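Local coordinates for transcriptional regulator (Corynebacterium diphtheriae, PDB 3LMM), which is probably a transcriptional regulator, its function not established, probably combining a Schlafen AlbA_2-type domain, a histidine-kinase-like ATPase-related domain and helix-turn-helix-related C-terminal regions, at residues A[235-241]-A[314-320]; A[271-275]-A[301-305]; A[331-337]-A[399-405]; A[336-340]-A[392-396]. All coordinates share one frame; numbering follows the deposited sequence.

Contact 1 (A[235-241]-A[314-320]); sequences LDRTAIE and WNRSEPI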
loop_
_atom_site.group_PDB
_atom_site.type_symbol
_atom_site.label_atom_id
_atom_site.label_comp_id
_atom_site.label_asym_id
_atom_site.label_seq_id
_atom_site.Cartn_x
_atom_site.Cartn_y
_atom_site.Cartn_z
ATOM N N LEU A 235 -6.228 11.973 23.854
ATOM C CA LEU A 235 -7.618 11.643 23.571
ATOM C C LEU A 235 -8.319 11.144 24.829
ATOM O O LEU A 235 -9.268 10.363 24.764
ATOM C CB LEU A 235 -7.738 10.600 22.444
ATOM C CG LEU A 235 -7.440 9.133 22.769
ATOM C CD1 LEU A 235 -7.664 8.274 21.543
ATOM C CD2 LEU A 235 -6.014 9.026 23.274
ATOM N N ASP A 236 -7.839 11.616 25.971
ATOM C CA ASP A 236 -8.401 11.267 27.265
ATOM C C ASP A 236 -9.042 9.883 27.310
ATOM O O ASP A 236 -10.179 9.731 27.759
ATOM C CB ASP A 236 -9.430 12.323 27.687
ATOM C CG ASP A 236 -8.895 13.741 27.580
ATOM O OD1 ASP A 236 -9.187 14.424 26.571
ATOM O OD2 ASP A 236 -8.167 14.171 28.502
ATOM N N ARG A 237 -8.313 8.883 26.828
ATOM C CA ARG A 237 -8.789 7.505 26.844
ATOM C C ARG A 237 -7.758 6.574 26.240
ATOM O O ARG A 237 -6.890 6.996 25.485
ATOM C CB ARG A 237 -10.123 7.364 26.106
ATOM C CG ARG A 237 -10.085 6.919 24.656
ATOM C CD ARG A 237 -11.388 6.195 24.380
ATOM N NE ARG A 237 -11.699 5.913 22.980
ATOM C CZ ARG A 237 -11.817 6.838 22.031
ATOM N NH1 ARG A 237 -12.120 6.474 20.786
ATOM N NH2 ARG A 237 -11.608 8.123 22.316
ATOM N N THR A 238 -7.845 5.304 26.594
ATOM C CA THR A 238 -6.904 4.341 26.090
ATOM C C THR A 238 -7.222 3.991 24.658
ATOM O O THR A 238 -8.356 3.644 24.325
ATOM C CB THR A 238 -6.920 3.102 26.956
ATOM O OG1 THR A 238 -6.434 3.456 28.254
ATOM C CG2 THR A 238 -6.047 2.014 26.363
ATOM N N ALA A 239 -6.219 4.100 23.798
ATOM C CA ALA A 239 -6.417 3.796 22.390
ATOM C C ALA A 239 -6.056 2.355 22.111
ATOM O O ALA A 239 -6.719 1.676 21.327
ATOM C CB ALA A 239 -5.569 4.725 21.535
ATOM N N ILE A 240 -5.011 1.890 22.782
ATOM C CA ILE A 240 -4.532 0.531 22.593
ATOM C C ILE A 240 -3.851 0.071 23.875
ATOM O O ILE A 240 -3.249 0.874 24.586
ATOM C CB ILE A 240 -3.519 0.503 21.419
ATOM C CG1 ILE A 240 -3.129 -0.913 21.073
ATOM C CG2 ILE A 240 -2.277 1.308 21.771
ATOM C CD1 ILE A 240 -2.542 -1.020 19.712
ATOM N N GLU A 241 -3.964 -1.210 24.196
ATOM C CA GLU A 241 -3.326 -1.717 25.410
ATOM C C GLU A 241 -2.886 -3.164 25.240
ATOM O O GLU A 241 -3.409 -3.879 24.393
ATOM C CB GLU A 241 -4.285 -1.586 26.593
ATOM C CG GLU A 241 -5.647 -2.207 26.347
ATOM C CD GLU A 241 -6.570 -2.097 27.545
ATOM O OE1 GLU A 241 -6.833 -0.961 28.009
ATOM O OE2 GLU A 241 -7.048 -3.153 28.018
ATOM N N TRP A 314 -12.055 3.997 15.780
ATOM C CA TRP A 314 -11.880 5.334 16.347
ATOM C C TRP A 314 -13.134 6.022 16.801
ATOM O O TRP A 314 -13.081 7.036 17.502
ATOM C CB TRP A 314 -11.148 6.256 15.373
ATOM C CG TRP A 314 -9.697 6.015 15.380
ATOM C CD1 TRP A 314 -8.895 5.854 14.295
ATOM C CD2 TRP A 314 -8.859 5.851 16.527
ATOM N NE1 TRP A 314 -7.612 5.583 14.688
ATOM C CE2 TRP A 314 -7.563 5.567 16.057
ATOM C CE3 TRP A 314 -9.084 5.883 17.908
ATOM C CZ2 TRP A 314 -6.481 5.353 16.921
ATOM C CZ3 TRP A 314 -8.016 5.666 18.765
ATOM C CH2 TRP A 314 -6.732 5.392 18.270
ATOM N N ASN A 315 -14.274 5.497 16.387
ATOM C CA ASN A 315 -15.524 6.084 16.811
ATOM C C ASN A 315 -16.005 5.221 17.965
ATOM O O ASN A 315 -16.902 5.617 18.707
ATOM C CB ASN A 315 -16.546 6.081 15.676
ATOM C CG ASN A 315 -17.900 6.619 16.115
ATOM O OD1 ASN A 315 -18.898 5.906 16.077
ATOM N ND2 ASN A 315 -17.934 7.884 16.540
ATOM N N ARG A 316 -15.391 4.046 18.115
ATOM C CA ARG A 316 -15.747 3.139 19.193
ATOM C C ARG A 316 -14.922 3.424 20.433
ATOM O O ARG A 316 -13.832 3.988 20.346
ATOM C CB ARG A 316 -15.577 1.684 18.763
ATOM C CG ARG A 316 -16.835 1.088 18.159
ATOM C CD ARG A 316 -16.499 0.276 16.922
ATOM N NE ARG A 316 -17.057 -1.080 16.922
ATOM C CZ ARG A 316 -17.058 -1.886 17.982
ATOM N NH1 ARG A 316 -16.547 -1.491 19.146
ATOM N NH2 ARG A 316 -17.550 -3.104 17.868
ATOM N N SER A 317 -15.445 3.043 21.593
ATOM C CA SER A 317 -14.754 3.293 22.852
ATOM C C SER A 317 -13.633 2.309 23.090
ATOM O O SER A 317 -12.459 2.681 23.167
ATOM C CB SER A 317 -15.747 3.216 24.007
ATOM O OG SER A 317 -16.773 4.186 23.862
ATOM N N GLU A 318 -14.019 1.043 23.199
ATOM C CA GLU A 318 -13.087 -0.043 23.448
ATOM C C GLU A 318 -11.748 0.101 22.700
ATOM O O GLU A 318 -11.710 0.353 21.500
ATOM C CB GLU A 318 -13.780 -1.394 23.152
ATOM C CG GLU A 318 -14.595 -1.522 21.835
ATOM C CD GLU A 318 -16.062 -1.065 21.919
ATOM O OE1 GLU A 318 -16.332 0.143 21.730
ATOM O OE2 GLU A 318 -16.938 -1.928 22.171
ATOM N N PRO A 319 -10.626 -0.042 23.423
ATOM C CA PRO A 319 -9.285 0.079 22.844
ATOM C C PRO A 319 -8.890 -1.110 21.992
ATOM O O PRO A 319 -9.506 -2.172 22.054
ATOM C CB PRO A 319 -8.380 0.191 24.070
ATOM C CG PRO A 319 -9.315 0.597 25.183
ATOM C CD PRO A 319 -10.540 -0.202 24.880
ATOM N N ILE A 320 -7.857 -0.914 21.184
ATOM C CA ILE A 320 -7.341 -1.986 20.362
ATOM C C ILE A 320 -6.832 -2.948 21.422
ATOM O O ILE A 320 -6.008 -2.574 22.264
ATOM C CB ILE A 320 -6.147 -1.515 19.498
ATOM C CG1 ILE A 320 -6.600 -0.411 18.532
ATOM C CG2 ILE A 320 -5.555 -2.689 18.746
ATOM C CD1 ILE A 320 -5.463 0.280 17.780
#
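Ile240 and Ile320 form a parallel beta bridge where strands 240-245 and 320-325, neighbours in the six-stranded mixed sheet, begin, consistent with a histidine-kinase-like ATPase-related domain. Two backbone bonds frame it: Ile320 N donates to Ala239 O at 2.8 Å, and Glu241 N to Ile320 O at 3.1 Å.

The apolar contacts lie around this bridge. With CG1 of Ile240 anti to the backbone N (chi1 -173°), its CD1 reaches CG2 of Ile320, 3.6 Å away; branched chains suit a bridge roofed by helices 264-278 and 298-311. Small Ala239 sets CB against the ring edge of Trp314, 3.5 Å from CH2, while Leu235 CD1 meets CZ3. Thr238 CG2 meets Pro319 CB at 3.7 Å.

The polar side-chain contacts belong to Arg237. Its extended chain brings NE within a weak bond of Ser317 O (3.3 Å), in plane at the guanidinium edge; NH1 makes a bent bond to Arg316 O at 3.1 Å, tilted 25° from that plane. Gln267 binds Arg237 O and Ala239 N.

Arg237 thus helps to tie down two loop carbonyls, with Arg312 a second, weak partner of Ser317 O, while two backbone bonds and the packed isoleucines set the register of the parallel pair.

Contact 2 (A[271-275]-A[301-305]); sequences LEQAL and VREAM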
loop_
_atom_site.group_PDB
_atom_site.type_symbol
_atom_site.label_atom_id
_atom_site.label_comp_id
_atom_site.label_asym_id
_atom_site.label_seq_id
_atom_site.Cartn_x
_atom_site.Cartn_y
_atom_site.Cartn_z
ATOM N N LEU A 271 3.231 1.402 23.621
ATOM C CA LEU A 271 2.946 -0.006 23.356
ATOM C C LEU A 271 4.141 -0.666 22.660
ATOM O O LEU A 271 4.580 -1.745 23.059
ATOM C CB LEU A 271 1.697 -0.131 22.486
ATOM C CG LEU A 271 0.634 -1.075 23.041
ATOM C CD1 LEU A 271 1.203 -2.463 23.128
ATOM C CD2 LEU A 271 0.180 -0.591 24.417
ATOM N N GLU A 272 4.661 -0.009 21.623
ATOM C CA GLU A 272 5.820 -0.514 20.891
ATOM C C GLU A 272 6.984 -0.780 21.845
ATOM O O GLU A 272 7.641 -1.813 21.764
ATOM C CB GLU A 272 6.265 0.496 19.826
ATOM C CG GLU A 272 5.323 0.625 18.634
ATOM C CD GLU A 272 5.843 1.584 17.565
ATOM O OE1 GLU A 272 6.115 2.761 17.896
ATOM O OE2 GLU A 272 5.973 1.165 16.392
ATOM N N GLN A 273 7.235 0.170 22.740
ATOM C CA GLN A 273 8.303 0.059 23.723
ATOM C C GLN A 273 8.188 -1.230 24.510
ATOM O O GLN A 273 9.086 -2.070 24.491
ATOM C CB GLN A 273 8.232 1.215 24.715
ATOM C CG GLN A 273 8.625 2.564 24.176
ATOM C CD GLN A 273 10.107 2.655 23.945
ATOM O OE1 GLN A 273 10.574 2.620 22.806
ATOM N NE2 GLN A 273 10.865 2.763 25.031
ATOM N N ALA A 274 7.072 -1.357 25.221
ATOM C CA ALA A 274 6.799 -2.521 26.055
ATOM C C ALA A 274 6.716 -3.792 25.231
ATOM O O ALA A 274 7.036 -4.871 25.713
ATOM C CB ALA A 274 5.496 -2.314 26.824
ATOM N N LEU A 275 6.297 -3.659 23.983
ATOM C CA LEU A 275 6.178 -4.816 23.121
ATOM C C LEU A 275 7.559 -5.349 22.752
ATOM O O LEU A 275 7.745 -6.553 22.595
ATOM C CB LEU A 275 5.389 -4.439 21.873
ATOM C CG LEU A 275 4.556 -5.560 21.270
ATOM C CD1 LEU A 275 3.903 -6.396 22.352
ATOM C CD2 LEU A 275 3.524 -4.946 20.370
ATOM N N VAL A 301 5.446 -7.069 13.618
ATOM C CA VAL A 301 4.728 -6.519 14.769
ATOM C C VAL A 301 4.312 -5.064 14.568
ATOM O O VAL A 301 3.132 -4.734 14.628
ATOM C CB VAL A 301 5.569 -6.596 16.055
ATOM C CG1 VAL A 301 4.761 -6.084 17.234
ATOM C CG2 VAL A 301 6.005 -8.016 16.295
ATOM N N ARG A 302 5.283 -4.190 14.341
ATOM C CA ARG A 302 4.975 -2.790 14.138
ATOM C C ARG A 302 4.002 -2.618 12.967
ATOM O O ARG A 302 3.127 -1.751 12.993
ATOM C CB ARG A 302 6.269 -2.010 13.898
ATOM C CG ARG A 302 6.106 -0.512 13.752
ATOM C CD ARG A 302 7.465 0.165 13.657
ATOM N NE ARG A 302 8.330 -0.458 12.645
ATOM C CZ ARG A 302 9.241 -1.404 12.895
ATOM N NH1 ARG A 302 9.417 -1.851 14.135
ATOM N NH2 ARG A 302 9.982 -1.903 11.906
ATOM N N GLU A 303 4.125 -3.452 11.944
ATOM C CA GLU A 303 3.227 -3.320 10.805
ATOM C C GLU A 303 1.793 -3.583 11.250
ATOM O O GLU A 303 0.887 -2.835 10.893
ATOM C CB GLU A 303 3.629 -4.284 9.688
ATOM C CG GLU A 303 3.166 -3.846 8.294
ATOM C CD GLU A 303 3.890 -2.599 7.761
ATOM O OE1 GLU A 303 5.138 -2.629 7.639
ATOM O OE2 GLU A 303 3.210 -1.588 7.448
ATOM N N ALA A 304 1.604 -4.638 12.042
ATOM C CA ALA A 304 0.287 -5.020 12.566
ATOM C C ALA A 304 -0.270 -3.940 13.489
ATOM O O ALA A 304 -1.476 -3.713 13.537
ATOM C CB ALA A 304 0.399 -6.339 13.329
HETATM N N MSE A 305 0.637 -3.286 14.211
HETATM C CA MSE A 305 0.303 -2.226 15.154
HETATM C C MSE A 305 -0.203 -0.989 14.442
HETATM O O MSE A 305 -1.326 -0.543 14.666
HETATM C CB MSE A 305 1.532 -1.836 15.966
HETATM C CG MSE A 305 2.026 -2.903 16.922
HETATM SE SE MSE A 305 0.925 -3.092 18.507
HETATM C CE MSE A 305 1.980 -1.996 19.721
#
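Met305, a selenomethionine, meets Leu271 and Leu275 where helices 264-278 and 298-311 run side by side on the mixed sheet, an alpha/beta layering consistent with the histidine-kinase-like ATPase fold. The short segments are roughly antiparallel, at 151°, with axes 11.3 Å apart at closest approach. At this separation the gap is filled by side chains, Met305 and Leu275 above all.

Met305 has more surface buried here than any other residue of the pair. Its chain, bent at chi2 (-75°) and again at chi3, swings the terminal methyl into the gap between the two leucines. CE lies 3.3 Å from CB of Leu271, whose side chain it crosses at about a right angle, and 3.4 Å from CD2 of Leu275, which it meets tip to tip. An unbranched, flexible chain suits such a place because it can be fitted between two branched neighbours.

Leu275 is shared between two partners. Besides Met305, its CD2 faces CG1 of Val301 at 3.6 Å, one turn earlier on the facing helix. On the sheet side of the helices, Leu271 and Leu275 both rest on Leu242 of strand 240-245, so the apolar interface continues into the sheet.

Glu272 stands on the more open side of the gap. Its OE2 lies against CG and CD of Arg302, 3.1 Å from CG, the side chains crossing obliquely, and the opposite charges probably attract at a distance without forming a salt bridge. The carboxylate and guanidinium planes are turned 61° apart, and Glu272 OE2 lies 4.7 Å from Arg302 NE.

Contact 3 (A[331-337]-A[399-405]); sequences LIVRSPG and PFVETTL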
loop_
_atom_site.group_PDB
_atom_site.type_symbol
_atom_site.label_atom_id
_atom_site.label_comp_id
_atom_site.label_asym_id
_atom_site.label_seq_id
_atom_site.Cartn_x
_atom_site.Cartn_y
_atom_site.Cartn_z
ATOM N N LEU A 331 1.111 -13.341 18.792
ATOM C CA LEU A 331 0.578 -12.039 19.143
ATOM C C LEU A 331 -0.733 -11.806 18.428
ATOM O O LEU A 331 -0.813 -11.918 17.206
ATOM C CB LEU A 331 1.551 -10.920 18.770
ATOM C CG LEU A 331 0.968 -9.492 18.749
ATOM C CD1 LEU A 331 1.989 -8.479 19.242
ATOM C CD2 LEU A 331 0.529 -9.151 17.353
ATOM N N ILE A 332 -1.767 -11.475 19.186
ATOM C CA ILE A 332 -3.064 -11.230 18.588
ATOM C C ILE A 332 -3.394 -9.756 18.712
ATOM O O ILE A 332 -3.127 -9.132 19.741
ATOM C CB ILE A 332 -4.143 -12.044 19.282
ATOM C CG1 ILE A 332 -3.600 -13.424 19.638
ATOM C CG2 ILE A 332 -5.319 -12.206 18.357
ATOM C CD1 ILE A 332 -4.547 -14.247 20.442
ATOM N N VAL A 333 -3.969 -9.199 17.653
ATOM C CA VAL A 333 -4.346 -7.790 17.649
ATOM C C VAL A 333 -5.803 -7.608 17.224
ATOM O O VAL A 333 -6.118 -7.610 16.033
ATOM C CB VAL A 333 -3.451 -6.963 16.703
ATOM C CG1 VAL A 333 -3.953 -5.527 16.634
ATOM C CG2 VAL A 333 -2.021 -6.997 17.193
ATOM N N ARG A 334 -6.677 -7.445 18.215
ATOM C CA ARG A 334 -8.102 -7.245 17.991
ATOM C C ARG A 334 -8.378 -5.755 17.870
ATOM O O ARG A 334 -8.041 -4.991 18.771
ATOM C CB ARG A 334 -8.903 -7.797 19.167
ATOM C CG ARG A 334 -8.948 -9.307 19.271
ATOM C CD ARG A 334 -9.176 -9.741 20.716
ATOM N NE ARG A 334 -9.492 -11.161 20.827
ATOM C CZ ARG A 334 -10.681 -11.681 20.534
ATOM N NH1 ARG A 334 -11.668 -10.894 20.119
ATOM N NH2 ARG A 334 -10.881 -12.989 20.644
ATOM N N SER A 335 -8.991 -5.339 16.766
ATOM C CA SER A 335 -9.312 -3.926 16.568
ATOM C C SER A 335 -10.802 -3.658 16.384
ATOM O O SER A 335 -11.473 -4.313 15.582
ATOM C CB SER A 335 -8.554 -3.380 15.367
ATOM O OG SER A 335 -7.171 -3.341 15.628
ATOM N N PRO A 336 -11.333 -2.667 17.113
ATOM C CA PRO A 336 -12.755 -2.343 16.999
ATOM C C PRO A 336 -13.152 -1.959 15.575
ATOM O O PRO A 336 -12.505 -1.129 14.927
ATOM C CB PRO A 336 -12.918 -1.193 17.981
ATOM C CG PRO A 336 -11.586 -0.517 17.923
ATOM C CD PRO A 336 -10.645 -1.691 17.975
ATOM N N GLY A 337 -14.228 -2.572 15.092
ATOM C CA GLY A 337 -14.712 -2.291 13.752
ATOM C C GLY A 337 -14.598 -3.512 12.866
ATOM O O GLY A 337 -14.005 -4.513 13.262
ATOM N N PRO A 399 -18.574 -5.522 16.146
ATOM C CA PRO A 399 -17.545 -5.890 15.167
ATOM C C PRO A 399 -16.105 -5.719 15.648
ATOM O O PRO A 399 -15.790 -4.807 16.414
ATOM C CB PRO A 399 -17.865 -4.973 13.999
ATOM C CG PRO A 399 -18.317 -3.733 14.701
ATOM C CD PRO A 399 -19.275 -4.301 15.719
ATOM N N PHE A 400 -15.230 -6.593 15.163
ATOM C CA PHE A 400 -13.814 -6.576 15.520
ATOM C C PHE A 400 -12.995 -7.160 14.374
ATOM O O PHE A 400 -13.490 -7.969 13.594
ATOM C CB PHE A 400 -13.589 -7.424 16.765
ATOM C CG PHE A 400 -13.585 -6.645 18.050
ATOM C CD1 PHE A 400 -12.476 -5.894 18.413
ATOM C CD2 PHE A 400 -14.658 -6.718 18.934
ATOM C CE1 PHE A 400 -12.434 -5.235 19.642
ATOM C CE2 PHE A 400 -14.623 -6.059 20.166
ATOM C CZ PHE A 400 -13.514 -5.321 20.522
ATOM N N VAL A 401 -11.740 -6.756 14.267
ATOM C CA VAL A 401 -10.881 -7.289 13.217
ATOM C C VAL A 401 -9.583 -7.706 13.883
ATOM O O VAL A 401 -8.777 -6.858 14.265
ATOM C CB VAL A 401 -10.552 -6.231 12.153
ATOM C CG1 VAL A 401 -9.728 -6.857 11.046
ATOM C CG2 VAL A 401 -11.819 -5.634 11.606
ATOM N N GLU A 402 -9.364 -9.004 14.031
ATOM C CA GLU A 402 -8.141 -9.399 14.686
ATOM C C GLU A 402 -7.107 -9.982 13.744
ATOM O O GLU A 402 -7.429 -10.795 12.879
ATOM C CB GLU A 402 -8.426 -10.376 15.842
ATOM C CG GLU A 402 -8.771 -11.780 15.410
ATOM C CD GLU A 402 -8.895 -12.743 16.578
ATOM O OE1 GLU A 402 -8.951 -13.962 16.318
ATOM O OE2 GLU A 402 -8.945 -12.290 17.746
ATOM N N THR A 403 -5.867 -9.526 13.906
ATOM C CA THR A 403 -4.747 -10.007 13.118
ATOM C C THR A 403 -3.943 -10.874 14.069
ATOM O O THR A 403 -3.687 -10.484 15.208
ATOM C CB THR A 403 -3.888 -8.829 12.600
ATOM O OG1 THR A 403 -4.647 -8.030 11.673
ATOM C CG2 THR A 403 -2.633 -9.340 11.899
ATOM N N THR A 404 -3.588 -12.070 13.618
ATOM C CA THR A 404 -2.837 -13.006 14.461
ATOM C C THR A 404 -1.495 -13.359 13.819
ATOM O O THR A 404 -1.428 -13.798 12.665
ATOM C CB THR A 404 -3.613 -14.319 14.668
ATOM O OG1 THR A 404 -4.886 -14.213 14.015
ATOM C CG2 THR A 404 -3.813 -14.590 16.140
ATOM N N LEU A 405 -0.429 -13.175 14.587
ATOM C CA LEU A 405 0.925 -13.474 14.147
ATOM C C LEU A 405 1.489 -14.587 14.994
ATOM O O LEU A 405 1.680 -14.397 16.190
ATOM C CB LEU A 405 1.821 -12.249 14.310
ATOM C CG LEU A 405 1.868 -11.320 13.111
ATOM C CD1 LEU A 405 0.469 -10.933 12.726
ATOM C CD2 LEU A 405 2.697 -10.108 13.443
#
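Ser335 and Val401, Val333 and Thr403, Leu331 and Leu405 are the hydrogen-bonded pairs of a regular antiparallel beta ladder inside the mixed sheet. Each pair is closed by two backbone bonds, for example Val333 N to Thr403 O at 2.8 Å and Thr403 N to Val333 O at 2.9 Å. Past the strand end, Gly337 N still bonds Pro399 O at 3.0 Å; its backbone angles (phi 115°) suit a residue without CB.

The tight side carries Leu331, Val333, Ser335 and Leu405. Helix 298-311 lies over it, with Ala308 against Val333 and Ser335 and Ala300 against Leu405, so small or apolar residues fit there. Val401 and Thr403 share this face but are partly exposed, packing on Phe339 and Ile393.

On the other face Ile332 is buried, whereas Arg334, Glu402, Phe400 and Thr404 are more open. Ile332 and Thr404 lie alongside one another, CG2 to CG2 3.6 Å, while the hydroxyl of Thr404 bonds that of Thr392 on the edge strand. Phe400 turns its ring back toward strand 330-336, bringing CD1 to 3.4 Å from Ser335 O and CE1 to 3.8 Å from Pro336 N.

Arg334 and Glu402 also run alongside, pointing the same way, and form a salt bridge by charge alone. No N-H points at the acid: the planes are 76° apart, and Glu402 OE2 sits over the centre of the guanidinium face, 3.3 Å from Arg334 NE.

Contact 4 (A[336-340]-A[392-396]); sequences PGGFP and TIEEI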
loop_
_atom_site.group_PDB
_atom_site.type_symbol
_atom_site.label_atom_id
_atom_site.label_comp_id
_atom_site.label_asym_id
_atom_site.label_seq_id
_atom_site.Cartn_x
_atom_site.Cartn_y
_atom_site.Cartn_z
ATOM N N PRO A 336 -11.333 -2.667 17.113
ATOM C CA PRO A 336 -12.755 -2.343 16.999
ATOM C C PRO A 336 -13.152 -1.959 15.575
ATOM O O PRO A 336 -12.505 -1.129 14.927
ATOM C CB PRO A 336 -12.918 -1.193 17.981
ATOM C CG PRO A 336 -11.586 -0.517 17.923
ATOM C CD PRO A 336 -10.645 -1.691 17.975
ATOM N N GLY A 337 -14.228 -2.572 15.092
ATOM C CA GLY A 337 -14.712 -2.291 13.752
ATOM C C GLY A 337 -14.598 -3.512 12.866
ATOM O O GLY A 337 -14.005 -4.513 13.262
ATOM N N GLY A 338 -15.166 -3.433 11.667
ATOM C CA GLY A 338 -15.103 -4.551 10.748
ATOM C C GLY A 338 -14.869 -4.123 9.313
ATOM O O GLY A 338 -14.973 -2.941 8.989
ATOM N N PHE A 339 -14.548 -5.088 8.454
ATOM C CA PHE A 339 -14.301 -4.833 7.034
ATOM C C PHE A 339 -15.453 -4.071 6.395
ATOM O O PHE A 339 -16.602 -4.525 6.445
ATOM C CB PHE A 339 -14.145 -6.153 6.281
ATOM C CG PHE A 339 -13.010 -6.991 6.756
ATOM C CD1 PHE A 339 -13.018 -8.365 6.550
ATOM C CD2 PHE A 339 -11.928 -6.416 7.397
ATOM C CE1 PHE A 339 -11.964 -9.154 6.982
ATOM C CE2 PHE A 339 -10.871 -7.193 7.831
ATOM C CZ PHE A 339 -10.887 -8.567 7.624
ATOM N N PRO A 340 -15.161 -2.920 5.764
ATOM C CA PRO A 340 -16.225 -2.138 5.122
ATOM C C PRO A 340 -17.038 -2.968 4.119
ATOM O O PRO A 340 -16.485 -3.824 3.429
ATOM C CB PRO A 340 -15.459 -0.989 4.461
ATOM C CG PRO A 340 -14.097 -1.571 4.223
ATOM C CD PRO A 340 -13.839 -2.328 5.495
ATOM N N THR A 392 -2.677 -14.291 9.743
ATOM C CA THR A 392 -4.084 -14.405 9.400
ATOM C C THR A 392 -4.859 -13.229 9.967
ATOM O O THR A 392 -4.718 -12.862 11.140
ATOM C CB THR A 392 -4.711 -15.686 9.956
ATOM O OG1 THR A 392 -4.745 -15.630 11.393
ATOM C CG2 THR A 392 -3.912 -16.899 9.505
ATOM N N ILE A 393 -5.687 -12.641 9.114
ATOM C CA ILE A 393 -6.502 -11.506 9.509
ATOM C C ILE A 393 -7.978 -11.721 9.138
ATOM O O ILE A 393 -8.349 -11.617 7.977
ATOM C CB ILE A 393 -5.916 -10.186 8.892
ATOM C CG1 ILE A 393 -6.980 -9.102 8.856
ATOM C CG2 ILE A 393 -5.356 -10.438 7.504
ATOM C CD1 ILE A 393 -6.432 -7.790 8.358
ATOM N N GLU A 394 -8.798 -12.040 10.144
ATOM C CA GLU A 394 -10.227 -12.277 9.953
ATOM C C GLU A 394 -11.102 -11.376 10.838
ATOM O O GLU A 394 -10.626 -10.834 11.846
ATOM C CB GLU A 394 -10.583 -13.735 10.254
ATOM C CG GLU A 394 -10.546 -14.062 11.743
ATOM C CD GLU A 394 -11.371 -15.294 12.110
ATOM O OE1 GLU A 394 -12.588 -15.325 11.781
ATOM O OE2 GLU A 394 -10.807 -16.223 12.743
ATOM N N GLU A 395 -12.378 -11.237 10.453
ATOM C CA GLU A 395 -13.359 -10.419 11.179
ATOM C C GLU A 395 -13.999 -11.225 12.308
ATOM O O GLU A 395 -14.439 -12.359 12.123
ATOM C CB GLU A 395 -14.454 -9.910 10.227
ATOM C CG GLU A 395 -15.371 -8.849 10.858
ATOM C CD GLU A 395 -16.314 -8.156 9.861
ATOM O OE1 GLU A 395 -15.831 -7.606 8.850
ATOM O OE2 GLU A 395 -17.546 -8.150 10.089
ATOM N N ILE A 396 -14.037 -10.619 13.482
ATOM C CA ILE A 396 -14.595 -11.247 14.660
ATOM C C ILE A 396 -15.873 -10.553 15.085
ATOM O O ILE A 396 -16.008 -9.339 14.922
ATOM C CB ILE A 396 -13.579 -11.198 15.820
ATOM C CG1 ILE A 396 -12.529 -12.284 15.613
ATOM C CG2 ILE A 396 -14.285 -11.314 17.158
ATOM C CD1 ILE A 396 -13.104 -13.689 15.475
#
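The Phe339 ring has CB of Glu395 over one face and the backbone oxygen of Ile393 at its edge, in the ring plane, with Phe339 CZ 4.0 Å from Ile393 O. The C-H rim thus faces a carbonyl oxygen, at most a weak attraction at this distance. The same CZ touches CG1 of Ile393 at 4.1 Å. Phe339 also packs on Val401 of strand 400-406 and on Val348, joining the loop after strand 330-336 to the sheet.

The carboxylate of Glu395 is the second flat group, turned 73° from the ring. The two side chains slide past each other in opposite directions. With CG anti to the backbone N (chi1 -170°) and the chain extended beyond it, Glu395 OE1 reaches the backbone of Phe339 and accepts a bond from Phe339 N at 2.9 Å. The amide comes from above the carboxylate plane, and the bond is bent. Gly338 suits its place because, having no side chain, it lets this acid lie against the backbone, Glu395 CD being 3.9 Å from Gly338 CA.

Here an acid takes up a backbone N-H while its CB lies over one ring face, so the glutamate probably helps to hold both the loop and the phenylalanine.

The four contacts belong to one mixed sheet and the helices packed on it. Contact 1 starts the parallel pairing of strands 240-245 and 320-325, contact 3 pairs strands 330-336 and 400-406, and contact 4 fastens the loop after 330-336 to the edge strand 392-396. Contacts 3 and 4 share Pro336 and Gly337, their centres about 7 Å apart. Along the chain, contact 2 is nested inside the loop closed by contact 1, about 16 Å between centres; contacts 3 and 4 follow. Leu271 and Leu331 link the helix pair to contacts 1 and 3 respectively. Segments distant in sequence are thereby gathered into one alpha/beta unit, consistent with the histidine-kinase-like ATPase-related domain.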